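Side-chain contacts in transcriptional regulator (NtrC family) (Aquifex aeolicus, PDB 3DZD), which probably activates sigma54-dependent transcription as an AAA+ ATPase under the control of a response regulator receiver domain: residues V77-H81 against G82-T86; V88-K92 against K93-E97; A195-L199 against F200-K204; D229-G232 against E233-Q236. All coordinates share one frame; numbering follows the deposited sequence.

Contact 1. Residues V77-H81 against G82-T86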
ATOM      1  N   VAL A  77      -4.274  -0.591  28.642  1.00 48.07           N
ATOM      2  CA  VAL A  77      -4.452  -0.972  30.036  1.00 58.31           C
ATOM      3  C   VAL A  77      -4.562   0.248  30.945  1.00 54.10           C
ATOM      4  O   VAL A  77      -4.002   1.304  30.662  1.00 53.56           O
ATOM      5  CB  VAL A  77      -3.356  -1.947  30.533  1.00 58.80           C
ATOM      6  CG1 VAL A  77      -3.533  -3.311  29.878  1.00 56.00           C
ATOM      7  CG2 VAL A  77      -1.970  -1.392  30.254  1.00 58.89           C
ATOM      8  N   ILE A  78      -5.323   0.098  32.019  1.00 59.14           N
ATOM      9  CA  ILE A  78      -5.429   1.132  33.033  1.00 62.62           C
ATOM     10  C   ILE A  78      -4.728   0.627  34.278  1.00 64.14           C
ATOM     11  O   ILE A  78      -5.074  -0.432  34.795  1.00 64.93           O
ATOM     12  CB  ILE A  78      -6.892   1.441  33.370  1.00 56.15           C
ATOM     13  CG1 ILE A  78      -7.563   2.160  32.200  1.00 55.18           C
ATOM     14  CG2 ILE A  78      -6.975   2.300  34.609  1.00 64.48           C
ATOM     15  CD1 ILE A  78      -9.021   2.464  32.438  1.00 60.21           C
ATOM     16  N   THR A  79      -3.733   1.371  34.747  1.00 70.43           N
ATOM     17  CA  THR A  79      -2.994   0.964  35.937  1.00 74.06           C
ATOM     18  C   THR A  79      -3.075   1.986  37.066  1.00 78.54           C
ATOM     19  O   THR A  79      -3.139   3.195  36.828  1.00 74.62           O
ATOM     20  CB  THR A  79      -1.516   0.691  35.629  1.00 77.89           C
ATOM     21  OG1 THR A  79      -0.919   0.033  36.751  1.00 83.76           O
ATOM     22  CG2 THR A  79      -0.773   1.993  35.349  1.00 73.69           C
ATOM     23  N   GLY A  80      -3.065   1.483  38.298  1.00 86.63           N
ATOM     24  CA  GLY A  80      -3.109   2.327  39.476  1.00 82.20           C
ATOM     25  C   GLY A  80      -1.967   3.321  39.499  1.00 83.40           C
ATOM     26  O   GLY A  80      -0.983   3.174  38.774  1.00 81.69           O
ATOM     27  N   HIS A  81      -2.097   4.341  40.338  1.00 90.24           N
ATOM     28  CA  HIS A  81      -1.082   5.376  40.421  1.00 90.71           C
ATOM     29  C   HIS A  81       0.231   4.812  40.948  1.00 92.34           C
ATOM     30  O   HIS A  81       0.248   4.046  41.907  1.00 94.89           O
ATOM     31  CB  HIS A  81      -1.560   6.526  41.306  1.00 90.01           C
ATOM     32  CG  HIS A  81      -0.741   7.769  41.164  1.00 93.40           C
ATOM     33  ND1 HIS A  81      -0.765   8.547  40.026  1.00 90.02           N
ATOM     34  CD2 HIS A  81       0.127   8.367  42.011  1.00 98.94           C
ATOM     35  CE1 HIS A  81       0.055   9.570  40.179  1.00 92.98           C
ATOM     36  NE2 HIS A  81       0.609   9.487  41.375  1.00102.81           N
ATOM     37  N   GLY A  82       1.331   5.192  40.308  1.00 87.53           N
ATOM     38  CA  GLY A  82       2.647   4.765  40.736  1.00 82.77           C
ATOM     39  C   GLY A  82       3.016   3.378  40.250  1.00 88.78           C
ATOM     40  O   GLY A  82       4.176   3.103  39.944  1.00 88.98           O
ATOM     41  N   SER A  83       2.029   2.495  40.184  1.00100.92           N
ATOM     42  CA  SER A  83       2.269   1.140  39.714  1.00100.85           C
ATOM     43  C   SER A  83       2.297   1.087  38.189  1.00 98.09           C
ATOM     44  O   SER A  83       1.277   0.874  37.547  1.00 99.24           O
ATOM     45  CB  SER A  83       1.217   0.181  40.270  1.00103.64           C
ATOM     46  OG  SER A  83      -0.090   0.689  40.074  1.00103.95           O
ATOM     47  N   VAL A  84       3.479   1.287  37.618  1.00100.00           N
ATOM     48  CA  VAL A  84       3.656   1.214  36.175  1.00 97.68           C
ATOM     49  C   VAL A  84       4.654   0.119  35.804  1.00 97.59           C
ATOM     50  O   VAL A  84       5.169   0.085  34.689  1.00 98.33           O
ATOM     51  CB  VAL A  84       4.113   2.568  35.585  1.00 98.95           C
ATOM     52  CG1 VAL A  84       2.922   3.507  35.416  1.00 88.93           C
ATOM     53  CG2 VAL A  84       5.187   3.201  36.465  1.00101.04           C
ATOM     54  N   ASP A  85       4.933  -0.768  36.752  1.00121.54           N
ATOM     55  CA  ASP A  85       5.729  -1.953  36.467  1.00123.54           C
ATOM     56  C   ASP A  85       4.794  -2.985  35.863  1.00122.64           C
ATOM     57  O   ASP A  85       5.161  -3.734  34.958  1.00118.93           O
ATOM     58  CB  ASP A  85       6.355  -2.496  37.749  1.00131.01           C
ATOM     59  CG  ASP A  85       7.117  -1.438  38.512  1.00142.20           C
ATOM     60  OD1 ASP A  85       7.648  -0.509  37.868  1.00136.77           O
ATOM     61  OD2 ASP A  85       7.187  -1.537  39.754  1.00150.58           O
ATOM     62  N   THR A  86       3.574  -3.010  36.383  1.00 89.45           N
ATOM     63  CA  THR A  86       2.506  -3.812  35.815  1.00 90.24           C
ATOM     64  C   THR A  86       2.283  -3.377  34.369  1.00 87.95           C
ATOM     65  O   THR A  86       2.102  -4.207  33.475  1.00 80.08           O
ATOM     66  CB  THR A  86       1.204  -3.606  36.606  1.00 90.39           C
ATOM     67  OG1 THR A  86       1.507  -3.473  38.001  1.00 97.46           O
ATOM     68  CG2 THR A  86       0.257  -4.770  36.402  1.00 87.73           C
TER

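Contact 2. Residues V88-K92 against K93-E97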
ATOM      1  N   VAL A  88       4.343  -1.901  32.048  1.00 62.39           N
ATOM      2  CA  VAL A  88       5.352  -2.492  31.178  1.00 64.49           C
ATOM      3  C   VAL A  88       5.034  -3.965  30.935  1.00 69.15           C
ATOM      4  O   VAL A  88       5.084  -4.451  29.799  1.00 61.74           O
ATOM      5  CB  VAL A  88       6.760  -2.393  31.791  1.00 70.91           C
ATOM      6  CG1 VAL A  88       7.753  -3.209  30.975  1.00 73.75           C
ATOM      7  CG2 VAL A  88       7.199  -0.948  31.878  1.00 66.84           C
ATOM      8  N   LYS A  89       4.715  -4.668  32.016  1.00 68.66           N
ATOM      9  CA  LYS A  89       4.359  -6.075  31.945  1.00 73.81           C
ATOM     10  C   LYS A  89       3.340  -6.247  30.826  1.00 69.17           C
ATOM     11  O   LYS A  89       3.543  -7.026  29.897  1.00 62.47           O
ATOM     12  CB  LYS A  89       3.752  -6.513  33.277  1.00 78.93           C
ATOM     13  CG  LYS A  89       4.296  -7.805  33.862  1.00 90.69           C
ATOM     14  CD  LYS A  89       3.843  -7.947  35.315  1.00 96.53           C
ATOM     15  CE  LYS A  89       4.703  -8.929  36.095  1.00 98.49           C
ATOM     16  NZ  LYS A  89       4.498  -8.785  37.565  1.00 98.67           N
ATOM     17  N   ALA A  90       2.251  -5.491  30.922  1.00 60.74           N
ATOM     18  CA  ALA A  90       1.176  -5.531  29.938  1.00 52.22           C
ATOM     19  C   ALA A  90       1.673  -5.204  28.538  1.00 57.12           C
ATOM     20  O   ALA A  90       1.321  -5.878  27.571  1.00 49.92           O
ATOM     21  CB  ALA A  90       0.072  -4.574  30.334  1.00 63.18           C
ATOM     22  N   ILE A  91       2.484  -4.159  28.427  1.00 67.42           N
ATOM     23  CA  ILE A  91       3.008  -3.759  27.127  1.00 60.97           C
ATOM     24  C   ILE A  91       3.808  -4.886  26.481  1.00 58.40           C
ATOM     25  O   ILE A  91       3.682  -5.140  25.283  1.00 56.83           O
ATOM     26  CB  ILE A  91       3.899  -2.507  27.224  1.00 62.58           C
ATOM     27  CG1 ILE A  91       3.087  -1.293  27.694  1.00 57.78           C
ATOM     28  CG2 ILE A  91       4.573  -2.245  25.880  1.00 57.05           C
ATOM     29  CD1 ILE A  91       1.986  -0.864  26.740  1.00 49.08           C
ATOM     30  N   LYS A  92       4.640  -5.554  27.271  1.00 64.17           N
ATOM     31  CA  LYS A  92       5.437  -6.656  26.755  1.00 63.95           C
ATOM     32  C   LYS A  92       4.550  -7.845  26.398  1.00 65.61           C
ATOM     33  O   LYS A  92       4.871  -8.620  25.497  1.00 65.41           O
ATOM     34  CB  LYS A  92       6.516  -7.058  27.759  1.00 72.10           C
ATOM     35  CG  LYS A  92       7.544  -5.966  27.991  1.00 72.74           C
ATOM     36  CD  LYS A  92       8.320  -6.178  29.278  1.00 81.72           C
ATOM     37  CE  LYS A  92       9.324  -7.307  29.146  1.00 85.23           C
ATOM     38  NZ  LYS A  92      10.317  -7.282  30.255  1.00 95.88           N
ATOM     39  N   LYS A  93       3.427  -7.984  27.098  1.00 63.00           N
ATOM     40  CA  LYS A  93       2.469  -9.025  26.753  1.00 61.19           C
ATOM     41  C   LYS A  93       1.802  -8.711  25.429  1.00 63.65           C
ATOM     42  O   LYS A  93       1.255  -9.596  24.779  1.00 66.19           O
ATOM     43  CB  LYS A  93       1.416  -9.215  27.844  1.00 64.53           C
ATOM     44  CG  LYS A  93       1.836 -10.195  28.918  1.00 78.72           C
ATOM     45  CD  LYS A  93       0.686 -11.086  29.339  1.00 81.41           C
ATOM     46  CE  LYS A  93       1.202 -12.285  30.120  1.00 94.98           C
ATOM     47  NZ  LYS A  93       2.309 -12.978  29.402  1.00 89.98           N
ATOM     48  N   GLY A  94       1.844  -7.446  25.031  1.00 70.42           N
ATOM     49  CA  GLY A  94       1.316  -7.055  23.739  1.00 64.50           C
ATOM     50  C   GLY A  94       0.288  -5.939  23.766  1.00 66.75           C
ATOM     51  O   GLY A  94      -0.320  -5.638  22.737  1.00 64.00           O
ATOM     52  N   ALA A  95       0.080  -5.331  24.931  1.00 53.45           N
ATOM     53  CA  ALA A  95      -0.816  -4.184  25.025  1.00 51.86           C
ATOM     54  C   ALA A  95      -0.216  -3.044  24.208  1.00 52.30           C
ATOM     55  O   ALA A  95       1.008  -2.917  24.131  1.00 54.13           O
ATOM     56  CB  ALA A  95      -1.006  -3.763  26.489  1.00 51.21           C
ATOM     57  N   TYR A  96      -1.059  -2.218  23.596  1.00 50.79           N
ATOM     58  CA  TYR A  96      -0.557  -1.094  22.803  1.00 49.42           C
ATOM     59  C   TYR A  96      -0.219   0.138  23.645  1.00 47.24           C
ATOM     60  O   TYR A  96       0.811   0.778  23.440  1.00 54.03           O
ATOM     61  CB  TYR A  96      -1.540  -0.717  21.693  1.00 42.75           C
ATOM     62  CG  TYR A  96      -1.176   0.559  20.960  1.00 44.46           C
ATOM     63  CD1 TYR A  96      -0.139   0.577  20.037  1.00 41.65           C
ATOM     64  CD2 TYR A  96      -1.880   1.747  21.182  1.00 42.18           C
ATOM     65  CE1 TYR A  96       0.204   1.735  19.358  1.00 41.28           C
ATOM     66  CE2 TYR A  96      -1.548   2.918  20.503  1.00 41.82           C
ATOM     67  CZ  TYR A  96      -0.502   2.902  19.592  1.00 45.97           C
ATOM     68  OH  TYR A  96      -0.150   4.044  18.900  1.00 50.69           O
ATOM     69  N   GLU A  97      -1.089   0.471  24.590  1.00 43.74           N
ATOM     70  CA  GLU A  97      -0.913   1.681  25.387  1.00 45.25           C
ATOM     71  C   GLU A  97      -1.329   1.465  26.821  1.00 49.24           C
ATOM     72  O   GLU A  97      -1.932   0.453  27.164  1.00 49.16           O
ATOM     73  CB  GLU A  97      -1.716   2.840  24.793  1.00 44.21           C
ATOM     74  CG  GLU A  97      -0.880   3.829  23.995  1.00 44.50           C
ATOM     75  CD  GLU A  97       0.155   4.532  24.862  1.00 47.03           C
ATOM     76  OE1 GLU A  97       1.199   4.969  24.330  1.00 45.12           O
ATOM     77  OE2 GLU A  97      -0.082   4.642  26.077  1.00 45.48           O
TER

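Contact 3. Residues A195-L199 against F200-K204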
ATOM      1  N   ALA A 195      14.245  12.794 -13.932  1.00 74.00           N
ATOM      2  CA  ALA A 195      14.833  11.779 -13.072  1.00 74.52           C
ATOM      3  C   ALA A 195      15.341  12.390 -11.770  1.00 68.39           C
ATOM      4  O   ALA A 195      14.952  11.958 -10.689  1.00 68.18           O
ATOM      5  CB  ALA A 195      15.955  11.055 -13.796  1.00 75.84           C
ATOM      6  N   GLU A 196      16.202  13.399 -11.877  1.00 70.75           N
ATOM      7  CA  GLU A 196      16.759  14.054 -10.695  1.00 64.18           C
ATOM      8  C   GLU A 196      15.671  14.538  -9.736  1.00 59.89           C
ATOM      9  O   GLU A 196      15.904  14.675  -8.536  1.00 62.98           O
ATOM     10  CB  GLU A 196      17.660  15.223 -11.096  1.00 68.26           C
ATOM     11  CG  GLU A 196      18.206  16.017  -9.919  1.00 63.24           C
ATOM     12  CD  GLU A 196      19.254  17.032 -10.333  1.00 73.60           C
ATOM     13  OE1 GLU A 196      19.565  17.107 -11.540  1.00 75.57           O
ATOM     14  OE2 GLU A 196      19.765  17.756  -9.452  1.00 80.03           O
ATOM     15  N   SER A 197      14.485  14.789 -10.273  1.00 62.17           N
ATOM     16  CA  SER A 197      13.360  15.247  -9.468  1.00 65.16           C
ATOM     17  C   SER A 197      12.619  14.079  -8.832  1.00 65.34           C
ATOM     18  O   SER A 197      12.160  14.164  -7.694  1.00 66.06           O
ATOM     19  CB  SER A 197      12.393  16.055 -10.332  1.00 66.70           C
ATOM     20  OG  SER A 197      11.107  16.104  -9.741  1.00 75.40           O
ATOM     21  N   GLU A 198      12.490  12.995  -9.583  1.00 65.96           N
ATOM     22  CA  GLU A 198      11.839  11.791  -9.085  1.00 64.47           C
ATOM     23  C   GLU A 198      12.585  11.238  -7.883  1.00 60.70           C
ATOM     24  O   GLU A 198      11.981  10.718  -6.948  1.00 61.13           O
ATOM     25  CB  GLU A 198      11.787  10.730 -10.186  1.00 61.77           C
ATOM     26  CG  GLU A 198      10.734  10.994 -11.222  1.00 65.36           C
ATOM     27  CD  GLU A 198       9.346  10.792 -10.671  1.00 78.37           C
ATOM     28  OE1 GLU A 198       8.988   9.627 -10.392  1.00 80.16           O
ATOM     29  OE2 GLU A 198       8.613  11.796 -10.517  1.00 83.31           O
ATOM     30  N   LEU A 199      13.907  11.352  -7.921  1.00 47.46           N
ATOM     31  CA  LEU A 199      14.756  10.804  -6.876  1.00 52.07           C
ATOM     32  C   LEU A 199      14.801  11.703  -5.648  1.00 52.23           C
ATOM     33  O   LEU A 199      14.622  11.239  -4.520  1.00 48.25           O
ATOM     34  CB  LEU A 199      16.186  10.613  -7.397  1.00 50.88           C
ATOM     35  CG  LEU A 199      16.563   9.304  -8.087  1.00 56.72           C
ATOM     36  CD1 LEU A 199      18.049   9.303  -8.444  1.00 57.96           C
ATOM     37  CD2 LEU A 199      16.234   8.121  -7.197  1.00 51.71           C
ATOM     38  N   PHE A 200      15.057  12.987  -5.878  1.00 54.06           N
ATOM     39  CA  PHE A 200      15.343  13.927  -4.796  1.00 52.24           C
ATOM     40  C   PHE A 200      14.120  14.689  -4.298  1.00 51.81           C
ATOM     41  O   PHE A 200      14.153  15.305  -3.238  1.00 54.32           O
ATOM     42  CB  PHE A 200      16.436  14.905  -5.227  1.00 51.52           C
ATOM     43  CG  PHE A 200      17.766  14.252  -5.439  1.00 56.61           C
ATOM     44  CD1 PHE A 200      18.636  14.066  -4.377  1.00 53.55           C
ATOM     45  CD2 PHE A 200      18.138  13.803  -6.692  1.00 55.02           C
ATOM     46  CE1 PHE A 200      19.858  13.452  -4.564  1.00 54.45           C
ATOM     47  CE2 PHE A 200      19.358  13.188  -6.888  1.00 56.87           C
ATOM     48  CZ  PHE A 200      20.221  13.011  -5.823  1.00 55.44           C
ATOM     49  N   GLY A 201      13.038  14.642  -5.057  1.00 46.27           N
ATOM     50  CA  GLY A 201      11.858  15.395  -4.695  1.00 54.92           C
ATOM     51  C   GLY A 201      12.128  16.882  -4.782  1.00 54.12           C
ATOM     52  O   GLY A 201      13.275  17.313  -4.941  1.00 52.77           O
ATOM     53  N   HIS A 202      11.068  17.673  -4.683  1.00 86.64           N
ATOM     54  CA  HIS A 202      11.199  19.121  -4.750  1.00 93.20           C
ATOM     55  C   HIS A 202      10.401  19.773  -3.633  1.00 95.19           C
ATOM     56  O   HIS A 202       9.497  19.164  -3.063  1.00 91.24           O
ATOM     57  CB  HIS A 202      10.737  19.639  -6.112  1.00 90.19           C
ATOM     58  CG  HIS A 202       9.413  19.095  -6.549  1.00 95.16           C
ATOM     59  ND1 HIS A 202       8.222  19.741  -6.298  1.00100.26           N
ATOM     60  CD2 HIS A 202       9.092  17.964  -7.220  1.00 97.51           C
ATOM     61  CE1 HIS A 202       7.224  19.033  -6.796  1.00101.28           C
ATOM     62  NE2 HIS A 202       7.725  17.948  -7.361  1.00105.60           N
ATOM     63  N   GLU A 203      10.737  21.015  -3.323  1.00153.36           N
ATOM     64  CA  GLU A 203      10.091  21.700  -2.221  1.00152.00           C
ATOM     65  C   GLU A 203      10.249  23.204  -2.361  1.00162.47           C
ATOM     66  O   GLU A 203      11.366  23.717  -2.310  1.00160.73           O
ATOM     67  CB  GLU A 203      10.671  21.204  -0.896  1.00148.78           C
ATOM     68  CG  GLU A 203      10.449  22.121   0.281  1.00153.42           C
ATOM     69  CD  GLU A 203      11.659  22.979   0.563  1.00151.46           C
ATOM     70  OE1 GLU A 203      12.766  22.589   0.132  1.00144.20           O
ATOM     71  OE2 GLU A 203      11.506  24.036   1.212  1.00159.37           O
ATOM     72  N   LYS A 204       9.124  23.890  -2.564  1.00150.09           N
ATOM     73  CA  LYS A 204       9.083  25.350  -2.700  1.00150.68           C
ATOM     74  C   LYS A 204       9.157  25.821  -4.160  1.00150.98           C
ATOM     75  O   LYS A 204       9.587  26.941  -4.441  1.00287.18           O
ATOM     76  CB  LYS A 204      10.173  26.017  -1.850  1.00151.10           C
ATOM     77  CG  LYS A 204      10.042  27.525  -1.710  1.00151.73           C
ATOM     78  CD  LYS A 204      11.154  28.090  -0.841  1.00152.14           C
ATOM     79  CE  LYS A 204      11.108  29.607  -0.813  1.00152.84           C
ATOM     80  NZ  LYS A 204       9.769  30.111  -0.400  1.00152.83           N
TER

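Contact 4. Residues D229-G232 against E233-Q236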
ATOM      1  N   ASP A 229      15.591   0.882 -12.152  1.00 49.46           N
ATOM      2  CA  ASP A 229      15.513   0.187 -13.431  1.00 53.12           C
ATOM      3  C   ASP A 229      16.292   0.943 -14.505  1.00 62.82           C
ATOM      4  O   ASP A 229      16.177   2.160 -14.633  1.00 64.13           O
ATOM      5  CB  ASP A 229      14.057  -0.019 -13.860  1.00 60.05           C
ATOM      6  CG  ASP A 229      13.870  -1.260 -14.735  1.00 70.56           C
ATOM      7  OD1 ASP A 229      14.872  -1.769 -15.290  1.00 72.08           O
ATOM      8  OD2 ASP A 229      12.715  -1.731 -14.863  1.00 73.28           O
ATOM      9  N   GLU A 230      17.076   0.194 -15.274  1.00 51.16           N
ATOM     10  CA  GLU A 230      18.013   0.735 -16.264  1.00 50.06           C
ATOM     11  C   GLU A 230      18.815   1.928 -15.781  1.00 51.52           C
ATOM     12  O   GLU A 230      18.789   3.002 -16.384  1.00 54.92           O
ATOM     13  CB  GLU A 230      17.344   1.042 -17.606  1.00 61.03           C
ATOM     14  CG  GLU A 230      18.376   1.237 -18.723  1.00 68.78           C
ATOM     15  CD  GLU A 230      19.522   0.236 -18.632  1.00 61.83           C
ATOM     16  OE1 GLU A 230      20.714   0.637 -18.615  1.00 47.16           O
ATOM     17  OE2 GLU A 230      19.212  -0.968 -18.563  1.00 65.20           O
ATOM     18  N   VAL A 231      19.552   1.715 -14.697  1.00 53.73           N
ATOM     19  CA  VAL A 231      20.390   2.752 -14.119  1.00 44.35           C
ATOM     20  C   VAL A 231      21.353   3.327 -15.153  1.00 48.82           C
ATOM     21  O   VAL A 231      21.815   4.456 -15.009  1.00 46.24           O
ATOM     22  CB  VAL A 231      21.178   2.228 -12.884  1.00 47.18           C
ATOM     23  CG1 VAL A 231      22.171   1.137 -13.287  1.00 39.03           C
ATOM     24  CG2 VAL A 231      21.885   3.380 -12.159  1.00 42.01           C
ATOM     25  N   GLY A 232      21.657   2.559 -16.195  1.00 47.92           N
ATOM     26  CA  GLY A 232      22.554   3.037 -17.238  1.00 48.50           C
ATOM     27  C   GLY A 232      22.051   4.263 -17.996  1.00 52.84           C
ATOM     28  O   GLY A 232      22.826   4.948 -18.661  1.00 57.20           O
ATOM     29  N   GLU A 233      20.753   4.549 -17.891  1.00 60.26           N
ATOM     30  CA  GLU A 233      20.152   5.676 -18.602  1.00 56.72           C
ATOM     31  C   GLU A 233      20.159   6.982 -17.821  1.00 57.24           C
ATOM     32  O   GLU A 233      19.533   7.951 -18.238  1.00 61.56           O
ATOM     33  CB  GLU A 233      18.713   5.358 -18.998  1.00 56.18           C
ATOM     34  CG  GLU A 233      18.565   4.176 -19.922  1.00 60.77           C
ATOM     35  CD  GLU A 233      19.275   4.364 -21.249  1.00 73.28           C
ATOM     36  OE1 GLU A 233      19.770   5.481 -21.523  1.00 70.51           O
ATOM     37  OE2 GLU A 233      19.330   3.383 -22.024  1.00 76.83           O
ATOM     38  N   LEU A 234      20.857   7.014 -16.692  1.00 61.59           N
ATOM     39  CA  LEU A 234      20.901   8.211 -15.857  1.00 56.11           C
ATOM     40  C   LEU A 234      21.889   9.236 -16.393  1.00 58.90           C
ATOM     41  O   LEU A 234      23.009   8.882 -16.766  1.00 61.44           O
ATOM     42  CB  LEU A 234      21.301   7.857 -14.419  1.00 52.86           C
ATOM     43  CG  LEU A 234      20.291   7.192 -13.495  1.00 52.63           C
ATOM     44  CD1 LEU A 234      20.946   6.892 -12.156  1.00 46.14           C
ATOM     45  CD2 LEU A 234      19.071   8.074 -13.317  1.00 52.19           C
ATOM     46  N   ASP A 235      21.479  10.503 -16.401  1.00 74.40           N
ATOM     47  CA  ASP A 235      22.375  11.609 -16.725  1.00 78.54           C
ATOM     48  C   ASP A 235      23.659  11.462 -15.925  1.00 75.78           C
ATOM     49  O   ASP A 235      23.638  10.974 -14.800  1.00 75.10           O
ATOM     50  CB  ASP A 235      21.725  12.952 -16.370  1.00 85.99           C
ATOM     51  CG  ASP A 235      20.448  13.217 -17.155  1.00 99.19           C
ATOM     52  OD1 ASP A 235      20.012  12.330 -17.921  1.00100.21           O
ATOM     53  OD2 ASP A 235      19.878  14.318 -17.004  1.00 94.43           O
ATOM     54  N   GLN A 236      24.780  11.889 -16.491  1.00 70.90           N
ATOM     55  CA  GLN A 236      26.033  11.813 -15.755  1.00 71.21           C
ATOM     56  C   GLN A 236      26.037  12.845 -14.635  1.00 68.04           C
ATOM     57  O   GLN A 236      26.953  12.892 -13.811  1.00 67.89           O
ATOM     58  CB  GLN A 236      27.238  11.986 -16.679  1.00 75.84           C
ATOM     59  CG  GLN A 236      28.542  11.521 -16.051  1.00 81.06           C
ATOM     60  CD  GLN A 236      29.343  10.621 -16.970  1.00 89.25           C
ATOM     61  OE1 GLN A 236      28.933  10.351 -18.101  1.00 96.89           O
ATOM     62  NE2 GLN A 236      30.485  10.145 -16.488  1.00 88.94           N
TER

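Contact 1. Residues V77-H81 against G82-T86
Thr79 and Ser83 meet where strand 74-79 runs out into the turn before helix 85-93. Thr79 OG1 donates a hydrogen bond to Ser83 O; the modelled 2.5 Å is very short, so its exact length is doubtful. Chi1 of -168° sets OG1 opposite the backbone N and aims it at the turn. The methyl branch comes up to the same oxygen, Thr79 CG2 being 3.2 Å from Ser83 O. Thr79 CG2 also packs on Val84 CG1 at 4.0 Å, and the two side chains cross at about a right angle. This is the strand-to-helix step of a beta-alpha-beta unit in the CheY-like receiver fold. Thr79 ends the fourth strand in chain order of the parallel sheet, where receiver domains usually carry the Ser or Thr of the phosphorylation switch. The Ser83 hydroxyl reaches back over the turn, its OG giving a weak bond to Gly80 O at 2.9 Å. Ser83 is the centre of an inverse gamma turn, closed by a weak bond from Val84 N to Gly82 O, 3.0 Å. A second weak bond, Ser83 N to His81 O, spans Gly82. The His81 ring borders Gly82 N, and its ND1 is hydrogen-bonded to the carbonyl of Lys101.

Contact 2. Residues V88-K92 against K93-E97
Ile91 reaches Ala95 through two bends. Chi1 of -64° puts CG1 opposite the carbonyl carbon, and chi2 of -64° folds CD1 round toward the chain that leaves the helix. Ile91 CD1 then lies 3.5 Å from Ala95 O and 4.2 Å from Ala95 CB. It also borders the backbone of Tyr96 and Glu97. Ala95 points its methyl back at the helix, where its CB meets Ala90 CB at 4.1 Å. This pair is the apolar contact that commonly goes with a Schellman motif, and that motif ends helix 85-93. Gly94 has positive phi and reverses the chain. Ala95 N bonds Ala90 O at 3.0 Å and nearly straight, at 165°. Gly94 N bonds Ile91 O, also at 3.0 Å, from above the carbonyl plane. Ala90 O takes a second, weak bond from Gly94 N. Before this, Lys93 N makes an ordinary helical bond to Lys89 O.

Helix 62-69 covers the Ala90 and Ala95 methyls through Ile63. Ile91 packs on Leu110 of the second subunit, and Tyr96 stacks on His114 of that subunit. Glu97 turns its carboxylate to Arg107 of the second subunit in a salt bridge.

Chemically, the contact divides its work. Backbone N-H groups satisfy the carbonyls of Lys89, Ala90 and Ile91, and the Lys67 amine that of Lys93, while methyl groups pack on the inner side of the turn. Just beyond it, Tyr96 and Glu97 take part in the subunit interface.

Contact 3. Residues A195-L199 against F200-K204
Phe200 lays the edge of its ring against the backbone of Glu196, one helical turn earlier. Phe200 CD2 is 3.0 Å from Glu196 O, which sits near the ring plane. Glu196 O also accepts a hydrogen bond from Phe200 N at 3.3 Å, the donor lying above the carbonyl plane. Chi1 of -66° places CG beside the backbone N, which turns the CD2 edge of the ring to this oxygen. Phe200 CD2 also touches Leu199 CB at 3.8 Å and Glu196 CG at 3.9 Å. The extended Glu196 chain passes the ring obliquely, with carboxylate and ring planes 71° apart. Gly201 leaves the helix with positive phi, and Gly201 N bonds Ser197 O at 2.8 Å. This is the close-packed part.

The other side is looser. His202 CD2 comes to 3.7 Å from Ser197 OG, whose hydroxyl has a weak hydrogen bond with Lys214. Glu203 and Lys204 are poorly ordered and make no contact with the helix. They lead into the GAFTGA loop, which in this family engages sigma54.

Around the turn, Glu196 forms a salt bridge with Arg237, and Lys241 makes a cation-pi contact with the Phe200 ring. Both come from helix 236-248. Leu199 packs on that helix and on strand 182-186, while strand 201-202 pairs antiparallel with strand 214-215.

Contact 4. Residues D229-G232 against E233-Q236
Glu233 N donates a nearly straight hydrogen bond to Glu230 O, at 2.9 Å and 169°. One residue on, Leu234 N bonds Val231 O at 3.2 Å. In both, the donor stands above the carbonyl plane. Each bond joins residue i to i+3, as in a 3-10 turn. The turn follows strand 225-229. Asp229 ends that strand and Glu230 comes next, together the Asp-Glu pair of a Walker B motif. The Glu230 side chain is about 8 Å from the bound ADP, consistent with that role in a P-loop ATPase.

Its carboxylate is held from outside: Asn271 N bonds OE2 and Thr270 OG1 bonds OE1. Glu233 instead forms a salt bridge with Lys272, which also makes a long, weak ion pair with Glu230. The two acid chains, bent at chi2, cross obliquely with their carboxylate planes 68° apart. Glu230 OE1 and Glu233 OE2 stay 4.6 Å from each other. Their CG atoms are modelled only 3.2 Å apart, a closeness best treated with caution. On the buried flank, Val231 CG2, anti to the backbone N, meets Leu234 CD1 at 3.6 Å. Leu234 CG rests 3.5 Å from Val231 O, beside the second backbone bond.

The four contacts follow in order along the chain, in two pairs. Contacts 1 and 2 lie at the two ends of helix 85-93 in the receiver domain, with centres 11 Å apart. They touch through Val77, whose methyls pack on Ala90 and Ala95 and whose N probably bonds Glu97 O. Contacts 3 and 4 belong to the sigma54 interaction domain. Their centres are 16 Å apart and their nearest atoms about 4 Å, without touching. Helix 236-248 follows contact 4 and packs on contact 3. Contacts 1 and 4 are 57 Å apart between centres, so receiver and ATPase contacts are well separated. Contact 2 packs on the second subunit; contact 4 reaches it through long, weak ion pairs.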